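Local coordinates for protein GCN5-related N-acetyltransferase (Streptococcus suis, PDB 3G3S) that probably transfers an acetyl group from acetyl-CoA to an amine of a substrate not yet established, as GCN5-related N-acetyltransferases do, at residues E18-T23 with S176-Y181; F97-T102 with S220-T225. All blocks are in the same frame, centred on the assembly; numbering follows the deposited sequence.

Interaction 1: E18-T23 with S176-Y181; sequences ETIIWT and SSYASY
Tyr181 has the largest share of the buried surface; its ring lies against Thr19 and Trp22, both of which come from the same side of its plane. The benzo edge of Trp22 points at that face of the tyrosine: Trp22 CE3 sits 3.4 Å from Tyr181 CE2, toward the rim, and with the planes 74° apart the pair is a T-shaped (edge-to-face) stack. Thr19 meets the ring obliquely, its CB 3.6 Å from Tyr181 CE1, while its OG1 is taken by Glu186. One turn along the helix, Thr23 supplies the polar link. Its OG1 lies anti to the carbonyl carbon (chi1 -68°) and donates to the backbone, 2.8 Å from Ser180 O, approaching from well above the carbonyl plane rather than within it. Back toward the corner at Tyr178, Ile20 makes the apolar contacts, CG1 to Ala179 CB at 4.1 Å and CD1 meeting the Tyr178 ring obliquely, 3.9 Å from Tyr178 CD2; the hydroxyl of that tyrosine is bound to Ser51. The axes of helix 19-23 and strand 179-181 approach to 7.4 Å at 67°. The arrangement is the first turn of helix 19-26 laid across the end of strand 170-181 of the GNAT sheet, beyond the corner the chain turns at Tyr178.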
loop_
_atom_site.group_PDB
_atom_site.type_symbol
_atom_site.label_atom_id
_atom_site.label_comp_id
_atom_site.label_asym_id
_atom_site.label_seq_id
_atom_site.Cartn_x
_atom_site.Cartn_y
_atom_site.Cartn_z
ATOM N N GLU A 18 -12.895 2.372 -8.216
ATOM C CA GLU A 18 -12.227 2.148 -9.481
ATOM C C GLU A 18 -10.769 1.827 -9.172
ATOM O O GLU A 18 -10.054 2.648 -8.607
ATOM C CB GLU A 18 -12.355 3.362 -10.384
ATOM C CG GLU A 18 -13.739 3.520 -10.963
ATOM C CD GLU A 18 -14.067 2.536 -12.069
ATOM O OE1 GLU A 18 -13.231 1.680 -12.414
ATOM O OE2 GLU A 18 -15.168 2.698 -12.656
ATOM N N THR A 19 -10.302 0.647 -9.584
ATOM C CA THR A 19 -8.986 0.198 -9.134
ATOM C C THR A 19 -7.820 1.034 -9.645
ATOM O O THR A 19 -6.785 1.049 -9.025
ATOM C CB THR A 19 -8.733 -1.315 -9.390
ATOM O OG1 THR A 19 -8.324 -1.548 -10.733
ATOM C CG2 THR A 19 -9.994 -2.166 -9.005
ATOM N N ILE A 20 -7.990 1.735 -10.760
ATOM C CA ILE A 20 -6.916 2.579 -11.293
ATOM C C ILE A 20 -6.757 3.777 -10.351
ATOM O O ILE A 20 -5.642 4.326 -10.208
ATOM C CB ILE A 20 -7.212 3.004 -12.731
ATOM C CG1 ILE A 20 -7.098 1.807 -13.681
ATOM C CG2 ILE A 20 -6.263 4.192 -13.196
ATOM C CD1 ILE A 20 -7.813 1.975 -14.999
ATOM N N ILE A 21 -7.851 4.230 -9.741
ATOM C CA ILE A 21 -7.699 5.276 -8.722
ATOM C C ILE A 21 -6.884 4.661 -7.573
ATOM O O ILE A 21 -5.965 5.250 -7.037
ATOM C CB ILE A 21 -9.037 5.851 -8.179
ATOM C CG1 ILE A 21 -9.935 6.395 -9.292
ATOM C CG2 ILE A 21 -8.742 6.962 -7.098
ATOM C CD1 ILE A 21 -11.348 6.751 -8.816
ATOM N N TRP A 22 -7.226 3.441 -7.173
ATOM C CA TRP A 22 -6.435 2.772 -6.138
ATOM C C TRP A 22 -4.954 2.664 -6.531
ATOM O O TRP A 22 -4.057 2.926 -5.711
ATOM C CB TRP A 22 -6.995 1.356 -5.817
ATOM C CG TRP A 22 -8.431 1.323 -5.479
ATOM C CD1 TRP A 22 -9.230 2.364 -5.118
ATOM C CD2 TRP A 22 -9.248 0.141 -5.361
ATOM N NE1 TRP A 22 -10.499 1.915 -4.845
ATOM C CE2 TRP A 22 -10.525 0.554 -4.962
ATOM C CE3 TRP A 22 -9.015 -1.205 -5.584
ATOM C CZ2 TRP A 22 -11.575 -0.331 -4.779
ATOM C CZ3 TRP A 22 -10.055 -2.092 -5.402
ATOM C CH2 TRP A 22 -11.317 -1.655 -4.998
ATOM N N THR A 23 -4.679 2.287 -7.778
ATOM C CA THR A 23 -3.317 2.221 -8.257
ATOM C C THR A 23 -2.607 3.556 -8.016
ATOM O O THR A 23 -1.538 3.625 -7.369
ATOM C CB THR A 23 -3.309 1.864 -9.733
ATOM O OG1 THR A 23 -3.769 0.494 -9.856
ATOM C CG2 THR A 23 -1.876 2.006 -10.419
ATOM N N SER A 176 -5.357 -9.030 -20.411
ATOM C CA SER A 176 -4.172 -8.688 -19.620
ATOM C C SER A 176 -4.433 -7.565 -18.637
ATOM O O SER A 176 -5.505 -6.979 -18.604
ATOM C CB SER A 176 -3.004 -8.309 -20.559
ATOM O OG SER A 176 -1.807 -8.014 -19.868
ATOM N N SER A 177 -3.441 -7.308 -17.801
ATOM C CA SER A 177 -3.553 -6.298 -16.804
ATOM C C SER A 177 -3.273 -4.922 -17.407
ATOM O O SER A 177 -2.146 -4.648 -17.783
ATOM C CB SER A 177 -2.559 -6.570 -15.688
ATOM O OG SER A 177 -1.277 -6.786 -16.218
ATOM N N TYR A 178 -4.305 -4.091 -17.508
ATOM C CA TYR A 178 -4.130 -2.686 -17.924
ATOM C C TYR A 178 -3.391 -1.905 -16.821
ATOM O O TYR A 178 -2.608 -0.926 -17.066
ATOM C CB TYR A 178 -5.504 -2.076 -18.129
ATOM C CG TYR A 178 -5.501 -0.642 -18.672
ATOM C CD1 TYR A 178 -5.455 -0.401 -20.057
ATOM C CD2 TYR A 178 -5.601 0.441 -17.828
ATOM C CE1 TYR A 178 -5.474 0.907 -20.564
ATOM C CE2 TYR A 178 -5.611 1.766 -18.336
ATOM C CZ TYR A 178 -5.554 1.981 -19.696
ATOM O OH TYR A 178 -5.576 3.280 -20.178
ATOM N N ALA A 179 -3.678 -2.330 -15.593
ATOM C CA ALA A 179 -3.094 -1.830 -14.375
ATOM C C ALA A 179 -3.166 -2.927 -13.299
ATOM O O ALA A 179 -3.897 -3.938 -13.418
ATOM C CB ALA A 179 -3.826 -0.570 -13.903
ATOM N N SER A 180 -2.398 -2.669 -12.257
ATOM C CA SER A 180 -2.237 -3.510 -11.072
ATOM C C SER A 180 -2.336 -2.658 -9.826
ATOM O O SER A 180 -1.857 -1.505 -9.810
ATOM C CB SER A 180 -0.833 -4.124 -11.049
ATOM O OG SER A 180 -0.540 -4.795 -12.226
ATOM N N TYR A 181 -2.914 -3.220 -8.777
ATOM C CA TYR A 181 -2.916 -2.570 -7.468
ATOM C C TYR A 181 -2.509 -3.655 -6.463
ATOM O O TYR A 181 -2.294 -4.790 -6.850
ATOM C CB TYR A 181 -4.235 -1.885 -7.145
ATOM C CG TYR A 181 -5.416 -2.806 -7.005
ATOM C CD1 TYR A 181 -6.040 -3.328 -8.127
ATOM C CD2 TYR A 181 -5.916 -3.147 -5.751
ATOM C CE1 TYR A 181 -7.131 -4.195 -8.002
ATOM C CE2 TYR A 181 -7.007 -4.003 -5.625
ATOM C CZ TYR A 181 -7.610 -4.512 -6.763
ATOM O OH TYR A 181 -8.699 -5.365 -6.652
#

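Interaction 2: F97-T102 with S220-T225. With CAC (cacodylate ion), chain D; EDO (1,2-ethanediol), chain F.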
loop_
_atom_site.group_PDB
_atom_site.type_symbol
_atom_site.label_atom_id
_atom_site.label_comp_id
_atom_site.label_asym_id
_atom_site.label_seq_id
_atom_site.Cartn_x
_atom_site.Cartn_y
_atom_site.Cartn_z
ATOM N N PHE A 97 -19.835 9.707 -23.373
ATOM C CA PHE A 97 -20.298 8.322 -23.514
ATOM C C PHE A 97 -20.415 7.677 -22.139
ATOM O O PHE A 97 -20.027 8.283 -21.136
ATOM C CB PHE A 97 -19.404 7.499 -24.473
ATOM C CG PHE A 97 -18.020 7.226 -23.955
ATOM C CD1 PHE A 97 -17.046 8.187 -24.014
ATOM C CD2 PHE A 97 -17.687 5.999 -23.424
ATOM C CE1 PHE A 97 -15.791 7.936 -23.576
ATOM C CE2 PHE A 97 -16.429 5.747 -22.953
ATOM C CZ PHE A 97 -15.468 6.722 -23.023
ATOM N N THR A 98 -20.969 6.461 -22.114
ATOM C CA THR A 98 -21.247 5.730 -20.889
ATOM C C THR A 98 -20.446 4.463 -20.779
ATOM O O THR A 98 -20.339 3.707 -21.743
ATOM C CB THR A 98 -22.740 5.345 -20.799
ATOM O OG1 THR A 98 -23.529 6.544 -20.867
ATOM C CG2 THR A 98 -23.056 4.601 -19.486
ATOM N N ARG A 99 -19.814 4.295 -19.617
ATOM C CA ARG A 99 -19.063 3.099 -19.276
ATOM C C ARG A 99 -19.855 2.447 -18.159
ATOM O O ARG A 99 -20.756 3.074 -17.587
ATOM C CB ARG A 99 -17.641 3.420 -18.838
ATOM C CG ARG A 99 -16.733 3.853 -19.986
ATOM C CD ARG A 99 -15.323 4.216 -19.503
ATOM N NE ARG A 99 -14.662 3.130 -18.770
ATOM C CZ ARG A 99 -13.759 2.304 -19.261
ATOM N NH1 ARG A 99 -13.383 2.363 -20.524
ATOM N NH2 ARG A 99 -13.229 1.390 -18.481
ATOM N N TYR A 100 -19.529 1.183 -17.879
ATOM C CA TYR A 100 -20.277 0.394 -16.911
ATOM C C TYR A 100 -19.342 -0.224 -15.876
ATOM O O TYR A 100 -18.519 -1.077 -16.186
ATOM C CB TYR A 100 -21.110 -0.686 -17.651
ATOM C CG TYR A 100 -22.047 -0.051 -18.682
ATOM C CD1 TYR A 100 -21.596 0.223 -19.956
ATOM C CD2 TYR A 100 -23.370 0.315 -18.361
ATOM C CE1 TYR A 100 -22.403 0.843 -20.909
ATOM C CE2 TYR A 100 -24.192 0.932 -19.323
ATOM C CZ TYR A 100 -23.682 1.201 -20.587
ATOM O OH TYR A 100 -24.439 1.776 -21.564
ATOM N N ALA A 101 -19.500 0.222 -14.635
ATOM C CA ALA A 101 -18.735 -0.279 -13.540
ATOM C C ALA A 101 -19.380 -1.600 -13.121
ATOM O O ALA A 101 -20.578 -1.764 -13.257
ATOM C CB ALA A 101 -18.795 0.686 -12.400
ATOM N N THR A 102 -18.579 -2.486 -12.581
ATOM C CA THR A 102 -19.088 -3.760 -12.061
ATOM C C THR A 102 -18.785 -3.812 -10.564
ATOM O O THR A 102 -17.919 -3.101 -10.058
ATOM C CB THR A 102 -18.483 -4.977 -12.817
ATOM O OG1 THR A 102 -17.087 -5.123 -12.510
ATOM C CG2 THR A 102 -18.691 -4.836 -14.350
ATOM N N SER A 220 -10.357 -7.281 -11.694
ATOM C CA SER A 220 -11.411 -6.268 -11.890
ATOM C C SER A 220 -11.832 -6.059 -13.327
ATOM O O SER A 220 -10.989 -6.116 -14.244
ATOM C CB SER A 220 -10.909 -4.899 -11.389
ATOM O OG SER A 220 -11.841 -3.887 -11.673
ATOM N N TRP A 221 -13.109 -5.754 -13.523
ATOM C CA TRP A 221 -13.645 -5.416 -14.847
ATOM C C TRP A 221 -14.383 -4.076 -14.797
ATOM O O TRP A 221 -15.248 -3.852 -13.939
ATOM C CB TRP A 221 -14.612 -6.485 -15.329
ATOM C CG TRP A 221 -14.923 -6.467 -16.787
ATOM C CD1 TRP A 221 -15.723 -5.585 -17.456
ATOM C CD2 TRP A 221 -14.505 -7.425 -17.750
ATOM N NE1 TRP A 221 -15.810 -5.918 -18.779
ATOM C CE2 TRP A 221 -15.077 -7.046 -18.999
ATOM C CE3 TRP A 221 -13.689 -8.561 -17.696
ATOM C CZ2 TRP A 221 -14.837 -7.747 -20.176
ATOM C CZ3 TRP A 221 -13.460 -9.272 -18.881
ATOM C CH2 TRP A 221 -14.038 -8.856 -20.100
ATOM N N ASP A 222 -14.040 -3.182 -15.714
ATOM C CA ASP A 222 -14.720 -1.916 -15.838
ATOM C C ASP A 222 -15.014 -1.830 -17.344
ATOM O O ASP A 222 -14.114 -1.701 -18.161
ATOM C CB ASP A 222 -13.857 -0.778 -15.328
ATOM C CG ASP A 222 -14.628 0.461 -15.036
ATOM O OD1 ASP A 222 -15.473 0.469 -14.125
ATOM O OD2 ASP A 222 -14.290 1.502 -15.668
ATOM N N ALA A 223 -16.285 -1.971 -17.695
ATOM C CA ALA A 223 -16.713 -2.120 -19.074
ATOM C C ALA A 223 -16.706 -0.819 -19.874
ATOM O O ALA A 223 -17.394 0.128 -19.526
ATOM C CB ALA A 223 -18.104 -2.758 -19.109
ATOM N N HIS A 224 -15.975 -0.815 -20.982
ATOM C CA HIS A 224 -15.921 0.346 -21.863
ATOM C C HIS A 224 -17.194 0.514 -22.675
ATOM O O HIS A 224 -17.528 1.619 -23.098
ATOM C CB HIS A 224 -14.739 0.236 -22.815
ATOM C CG HIS A 224 -14.503 1.471 -23.638
ATOM N ND1 HIS A 224 -14.254 2.706 -23.076
ATOM C CD2 HIS A 224 -14.432 1.649 -24.983
ATOM C CE1 HIS A 224 -14.040 3.593 -24.035
ATOM N NE2 HIS A 224 -14.143 2.977 -25.204
ATOM N N THR A 225 -17.916 -0.589 -22.878
ATOM C CA THR A 225 -19.136 -0.601 -23.672
ATOM C C THR A 225 -20.133 -1.611 -23.110
ATOM O O THR A 225 -19.780 -2.469 -22.307
ATOM C CB THR A 225 -18.824 -1.081 -25.060
ATOM O OG1 THR A 225 -18.241 -2.383 -24.952
ATOM C CG2 THR A 225 -17.831 -0.148 -25.769
HETATM AS AS CAC D . -12.651 -3.615 -20.776
HETATM O O1 CAC D . -14.176 -3.044 -21.494
HETATM O O2 CAC D . -11.988 -2.318 -19.819
HETATM C C1 CAC D . -12.680 -5.270 -19.703
HETATM C C2 CAC D . -11.287 -4.106 -22.129
HETATM C C1 EDO F . -8.866 -0.568 -18.872
HETATM O O1 EDO F . -9.522 -1.146 -20.006
HETATM C C2 EDO F . -9.875 -0.054 -17.855
HETATM O O2 EDO F . -11.131 -0.727 -18.010
HETATM O O HOH W 1 -19.848 2.995 -24.154
HETATM O O HOH W 2 -15.945 -1.204 -12.150
HETATM O O HOH W 3 -14.970 -5.750 -11.097
#
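Arg99 and Asp222 form the salt bridge between strand 97-102 and segment 220-225. Arg99 NH2 lies 3.0 Å from Asp222 OD2, nearly straight at 169°; the oxygen lies in the guanidinium plane and is met on its anti side. A third residue, Tyr243, bonds through its OH to both partners of the ion pair, at Arg99 NE and Asp222 OD2. His224 CA covers one face of the guanidinium, and Arg99 NH1 makes a short but weak, bent bond to His224 ND1. The imidazole also reaches Phe97, whose CE2 is 3.4 Å from His224 CE1, the rings meeting obliquely.

The tight core is the antiparallel hydrogen-bonded pair Tyr100-Ala223, with Tyr100 N to Ala223 O at 2.9 Å and the return bond from Ala223 N to Tyr100 O at 2.8 Å; on their shared face the two CB atoms touch at 3.9 Å. Strand 94-102 lies between 218-223 and 239-248 in the mixed sheet of the GNAT fold, its other side held by backbone bonds of Phe97 with Ala245 and of Arg99 with Tyr243. Segment 220-225 leads through the N-cap Thr225, bonded to Ser228 N, into helix 226-235.

Toward both ends the pairing gives way to water. One water donates to both Thr98 O and His224 O. At the other end Thr102 OG1 donates to Trp221 O at 2.7 Å, while one water accepts from Thr102 N and donates to Asp222 OD1 and another accepts from Trp221 N and donates to Thr102 OG1. Beside segment 220-225, a cacodylate methyl (C1) lies over the centre of the Trp221 ring and the ion accepts from His224 N; an ethanediol takes a bond from Arg99 NH2. Both molecules probably come from the crystallisation liquor.

How the interactions relate
The centres of the two contacts are 14 Å apart, and both reach the same mixed sheet. Their segments alternate along the chain: 18-23, 97-102, 176-181, 220-225. Strand 184-191 lies between 170-181 of interaction 1 and 218-223 of interaction 2; its Glu186 bonds both Thr19 OG1 and Ser220 OG. The contacts also touch directly. Thr19 CG2 packs 3.7 Å from Ser220 OG, and Glu18 OE2 lies 2.7 Å from Asp222 OD1, a close approach of two acidic groups. The N-terminal end of helix 19-26, with its N-cap Glu18, thus packs against strands on either side of 184-191, linking the two contacts within the fold.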